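Local coordinates for protein insecticidal Delta-Endotoxin Cry8Ea1 (Bacillus Thuringiensis, PDB 3EB7) that kills larvae of the beetle Holotrichia parallela, probably by binding gut-cell receptors and inserting a helical domain that forms membrane pores, as in other three-domain Cry toxins, at residues A[289-293]-A[351-355]; A[285-289]-A[327-331]. One frame throughout, in Å; residues are numbered along the deposited sequence.

How the contacts relate
Both contacts start from strand 278-292, whose last part supplies 285-289 to contact 2 and then, running on into S293, 289-293 to contact 1, with R289 shared; their centres lie about 17 Å apart. Contact 2 is a pairing within one four-stranded antiparallel sheet, where strand 330-335 runs along the edge of strand 278-292. Contact 1 reaches across to a second four-stranded antiparallel sheet, through the end of strand 340-352, the next strand in the chain after 330-335. The same strand is thus held edgewise within its sheet and, at its tip, against the neighbouring sheet. This fits the beta-prism of the middle domain, whose sheet-end loops are implicated in receptor binding in related Cry toxins.

Contact 1 (A[289-293]-A[351-355]); sequences RSSFS and LFAYT
The touching parts, CA 290 to 292 and CA 351 to 354, run 43° apart without a hydrogen bond; the F292 and L351 side chains fill the gap, packing on backbone and side chains. The closest CA pair is F292 and A353, 5.7 Å apart. After F352 the chain leaves its strand, and Y354 has helical backbone angles (phi/psi -53/-41). F292, chi1 t, pushes its ring into the hollow made by this bend. A353 CA makes a CH-pi contact over one ring face, 3.7 Å from the F292 centroid. F352 O lies 3.2 Å from F292 CD2. The ring edge meets the face of Y354 (chi1 m), a T-shaped pair with planes at 87° and centroids 4.6 Å apart. On the CB side of F292, L351 (chi1 t, chi2 p) is the second bump: its CD2 is 3.5 Å from S290 O and 4.0 Å from F292 CB. Such packing between strand ends of separate antiparallel sheets fits the apex of the Cry-toxin domain II beta-prism.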
loop_
_atom_site.group_PDB
_atom_site.type_symbol
_atom_site.label_atom_id
_atom_site.label_comp_id
_atom_site.label_asym_id
_atom_site.label_seq_id
_atom_site.Cartn_x
_atom_site.Cartn_y
_atom_site.Cartn_z
ATOM N N ARG A 289 18.547 -7.187 -31.753
ATOM C CA ARG A 289 18.006 -8.201 -32.621
ATOM C C ARG A 289 18.786 -9.500 -32.374
ATOM O O ARG A 289 20.015 -9.522 -32.501
ATOM C CB ARG A 289 18.111 -7.762 -34.091
ATOM C CG ARG A 289 17.393 -8.700 -35.048
ATOM C CD ARG A 289 17.355 -8.118 -36.485
ATOM N NE ARG A 289 16.469 -8.841 -37.402
ATOM C CZ ARG A 289 16.755 -10.016 -37.965
ATOM N NH1 ARG A 289 17.902 -10.624 -37.714
ATOM N NH2 ARG A 289 15.908 -10.583 -38.794
ATOM N N SER A 290 18.075 -10.558 -31.991
ATOM C CA SER A 290 18.613 -11.919 -31.970
ATOM C C SER A 290 17.918 -12.681 -33.077
ATOM O O SER A 290 16.712 -12.571 -33.255
ATOM C CB SER A 290 18.293 -12.590 -30.651
ATOM O OG SER A 290 18.771 -11.810 -29.582
ATOM N N SER A 291 18.674 -13.437 -33.844
ATOM C CA SER A 291 18.064 -14.141 -34.953
ATOM C C SER A 291 18.480 -15.580 -35.015
ATOM O O SER A 291 19.590 -15.988 -34.639
ATOM C CB SER A 291 18.321 -13.466 -36.303
ATOM O OG SER A 291 19.617 -13.771 -36.774
ATOM N N PHE A 292 17.578 -16.374 -35.521
ATOM C CA PHE A 292 17.802 -17.769 -35.733
ATOM C C PHE A 292 17.239 -18.135 -37.083
ATOM O O PHE A 292 16.102 -17.906 -37.330
ATOM C CB PHE A 292 17.104 -18.600 -34.651
ATOM C CG PHE A 292 17.164 -20.017 -34.916
ATOM C CD1 PHE A 292 18.371 -20.629 -35.057
ATOM C CD2 PHE A 292 16.034 -20.727 -35.148
ATOM C CE1 PHE A 292 18.446 -21.918 -35.353
ATOM C CE2 PHE A 292 16.107 -22.027 -35.444
ATOM C CZ PHE A 292 17.315 -22.627 -35.541
ATOM N N SER A 293 18.023 -18.729 -37.959
ATOM C CA SER A 293 17.483 -19.065 -39.254
ATOM C C SER A 293 16.907 -17.843 -39.946
ATOM O O SER A 293 17.015 -16.751 -39.478
ATOM C CB SER A 293 16.363 -20.105 -39.108
ATOM O OG SER A 293 16.368 -21.018 -40.154
ATOM N N LEU A 351 13.054 -16.850 -28.156
ATOM C CA LEU A 351 13.469 -17.314 -29.474
ATOM C C LEU A 351 14.185 -18.667 -29.306
ATOM O O LEU A 351 15.241 -18.738 -28.661
ATOM C CB LEU A 351 14.369 -16.282 -30.198
ATOM C CG LEU A 351 14.901 -16.665 -31.598
ATOM C CD1 LEU A 351 13.803 -16.569 -32.672
ATOM C CD2 LEU A 351 16.090 -15.828 -32.010
ATOM N N PHE A 352 13.620 -19.723 -29.916
ATOM C CA PHE A 352 14.239 -21.070 -29.892
ATOM C C PHE A 352 15.230 -21.292 -31.042
ATOM O O PHE A 352 14.873 -21.229 -32.222
ATOM C CB PHE A 352 13.170 -22.169 -29.878
ATOM C CG PHE A 352 12.182 -22.054 -28.733
ATOM C CD1 PHE A 352 10.936 -21.484 -28.921
ATOM C CD2 PHE A 352 12.497 -22.528 -27.474
ATOM C CE1 PHE A 352 10.015 -21.435 -27.889
ATOM C CE2 PHE A 352 11.583 -22.462 -26.424
ATOM C CZ PHE A 352 10.352 -21.910 -26.622
ATOM N N ALA A 353 16.490 -21.510 -30.680
ATOM C CA ALA A 353 17.567 -21.750 -31.622
ATOM C C ALA A 353 18.036 -23.213 -31.419
ATOM O O ALA A 353 17.604 -23.872 -30.471
ATOM C CB ALA A 353 18.692 -20.767 -31.365
ATOM N N TYR A 354 18.883 -23.723 -32.308
ATOM C CA TYR A 354 19.216 -25.168 -32.320
ATOM C C TYR A 354 19.696 -25.683 -30.980
ATOM O O TYR A 354 19.265 -26.763 -30.541
ATOM C CB TYR A 354 20.244 -25.505 -33.395
ATOM C CG TYR A 354 19.713 -25.419 -34.804
ATOM C CD1 TYR A 354 20.418 -24.713 -35.794
ATOM C CD2 TYR A 354 18.491 -26.049 -35.168
ATOM C CE1 TYR A 354 19.935 -24.624 -37.124
ATOM C CE2 TYR A 354 17.981 -25.969 -36.507
ATOM C CZ TYR A 354 18.718 -25.252 -37.475
ATOM O OH TYR A 354 18.260 -25.174 -38.792
ATOM N N THR A 355 20.535 -24.875 -30.312
ATOM C CA THR A 355 21.206 -25.283 -29.075
ATOM C C THR A 355 21.013 -24.317 -27.874
ATOM O O THR A 355 21.482 -24.593 -26.763
ATOM C CB THR A 355 22.710 -25.465 -29.343
ATOM O OG1 THR A 355 23.193 -24.327 -30.087
ATOM C CG2 THR A 355 22.989 -26.751 -30.179
#

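Contact 2 (A[285-289]-A[327-331]); sequences IYTGR and SVIAT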
loop_
_atom_site.group_PDB
_atom_site.type_symbol
_atom_site.label_atom_id
_atom_site.label_comp_id
_atom_site.label_asym_id
_atom_site.label_seq_id
_atom_site.Cartn_x
_atom_site.Cartn_y
_atom_site.Cartn_z
ATOM N N ILE A 285 13.937 3.088 -24.419
ATOM C CA ILE A 285 14.161 1.630 -24.478
ATOM C C ILE A 285 15.107 1.341 -25.649
ATOM O O ILE A 285 14.903 1.826 -26.753
ATOM C CB ILE A 285 12.825 0.862 -24.647
ATOM C CG1 ILE A 285 11.832 1.241 -23.545
ATOM C CG2 ILE A 285 13.030 -0.671 -24.787
ATOM C CD1 ILE A 285 10.373 0.753 -23.799
ATOM N N TYR A 286 16.151 0.572 -25.402
ATOM C CA TYR A 286 17.129 0.218 -26.410
ATOM C C TYR A 286 16.869 -1.240 -26.833
ATOM O O TYR A 286 16.691 -2.135 -25.992
ATOM C CB TYR A 286 18.559 0.426 -25.854
ATOM C CG TYR A 286 18.819 1.887 -25.505
ATOM C CD1 TYR A 286 18.415 2.432 -24.283
ATOM C CD2 TYR A 286 19.432 2.728 -26.415
ATOM C CE1 TYR A 286 18.597 3.820 -23.986
ATOM C CE2 TYR A 286 19.636 4.085 -26.136
ATOM C CZ TYR A 286 19.213 4.629 -24.930
ATOM O OH TYR A 286 19.447 5.969 -24.710
ATOM N N THR A 287 16.830 -1.446 -28.147
ATOM C CA THR A 287 16.459 -2.722 -28.746
ATOM C C THR A 287 17.642 -3.417 -29.445
ATOM O O THR A 287 18.456 -2.787 -30.103
ATOM C CB THR A 287 15.304 -2.495 -29.737
ATOM O OG1 THR A 287 14.218 -1.874 -29.028
ATOM C CG2 THR A 287 14.850 -3.797 -30.366
ATOM N N GLY A 288 17.726 -4.731 -29.249
ATOM C CA GLY A 288 18.638 -5.587 -29.971
ATOM C C GLY A 288 17.860 -6.606 -30.784
ATOM O O GLY A 288 16.688 -6.842 -30.567
ATOM N N ARG A 289 18.547 -7.187 -31.753
ATOM C CA ARG A 289 18.006 -8.201 -32.621
ATOM C C ARG A 289 18.786 -9.500 -32.374
ATOM O O ARG A 289 20.015 -9.522 -32.501
ATOM C CB ARG A 289 18.111 -7.762 -34.091
ATOM C CG ARG A 289 17.393 -8.700 -35.048
ATOM C CD ARG A 289 17.355 -8.118 -36.485
ATOM N NE ARG A 289 16.469 -8.841 -37.402
ATOM C CZ ARG A 289 16.755 -10.016 -37.965
ATOM N NH1 ARG A 289 17.902 -10.624 -37.714
ATOM N NH2 ARG A 289 15.908 -10.583 -38.794
ATOM N N SER A 327 25.172 -3.715 -30.572
ATOM C CA SER A 327 23.962 -4.516 -30.327
ATOM C C SER A 327 22.688 -3.686 -30.427
ATOM O O SER A 327 21.625 -4.237 -30.633
ATOM C CB SER A 327 23.987 -5.169 -28.946
ATOM O OG SER A 327 24.802 -6.316 -28.916
ATOM N N VAL A 328 22.790 -2.374 -30.243
ATOM C CA VAL A 328 21.619 -1.494 -30.175
ATOM C C VAL A 328 21.193 -1.179 -31.592
ATOM O O VAL A 328 21.929 -0.507 -32.332
ATOM C CB VAL A 328 21.934 -0.182 -29.412
ATOM C CG1 VAL A 328 20.756 0.811 -29.481
ATOM C CG2 VAL A 328 22.328 -0.479 -27.966
ATOM N N ILE A 329 20.039 -1.693 -32.016
ATOM C CA ILE A 329 19.659 -1.430 -33.414
ATOM C C ILE A 329 18.556 -0.415 -33.530
ATOM O O ILE A 329 18.326 0.143 -34.605
ATOM C CB ILE A 329 19.397 -2.725 -34.262
ATOM C CG1 ILE A 329 18.427 -3.708 -33.575
ATOM C CG2 ILE A 329 20.743 -3.423 -34.574
ATOM C CD1 ILE A 329 16.950 -3.379 -33.754
ATOM N N ALA A 330 17.891 -0.147 -32.411
ATOM C CA ALA A 330 16.828 0.844 -32.379
ATOM C C ALA A 330 16.722 1.396 -30.967
ATOM O O ALA A 330 17.200 0.767 -30.010
ATOM C CB ALA A 330 15.500 0.253 -32.861
ATOM N N THR A 331 16.193 2.620 -30.865
ATOM C CA THR A 331 15.840 3.242 -29.588
ATOM C C THR A 331 14.412 3.732 -29.701
ATOM O O THR A 331 13.910 3.900 -30.779
ATOM C CB THR A 331 16.736 4.437 -29.189
ATOM O OG1 THR A 331 16.414 5.576 -30.002
ATOM C CG2 THR A 331 18.245 4.098 -29.294
HETATM O O HOH W 1 21.308 -6.557 -31.778
#
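A classic beta bulge marks the place where segment 327-331 joins the edge of strand 278-292: I329 and A330 together face the single residue T287. Two backbone hydrogen bonds hold it, T287 N to A330 O at 2.9 Å and I329 N to T287 O at 2.7 Å, both nearly straight. The extra residue is accommodated at I329, whose psi of -15° breaks the extended course before A330 resumes it. Within the bulge T287 and A330 are the hydrogen-bonded pair, T287 CB lying 4.2 Å from A330 CB; beyond it Y286 and T331 form a regular antiparallel non-hydrogen-bonded pair with CA atoms at 4.6 Å.

On the face of Y286 and T331, Y286 CD2 lies 3.4 Å from T331 CG2. V328, whose CB points sideways, brings CG1 to the edge of the Y286 ring, 3.9 Å from Y286 CD2. The opposite face carries T287 and A330; the end of the I329 side chain comes within 4.0 Å of T287 CG2 through CD1, and T287 OG1 hydrogen-bonds to Y381 OH of the adjoining sheet. Toward S327 direct pairing gives way to water: water 1 accepts from R289 N at 2.8 Å and donates to S327 O at 2.6 Å, and G288 CA makes a CA-H...O contact with S327 O at 3.3 Å. I329 CG1 packs 4.1 Å from R289 CB, and the guanidinium of R289 reaches a sulfate, probably from the crystallisation liquor. This is a bulged, water-bridged pairing of an outer strand in a four-stranded antiparallel sheet of the domain II beta-prism.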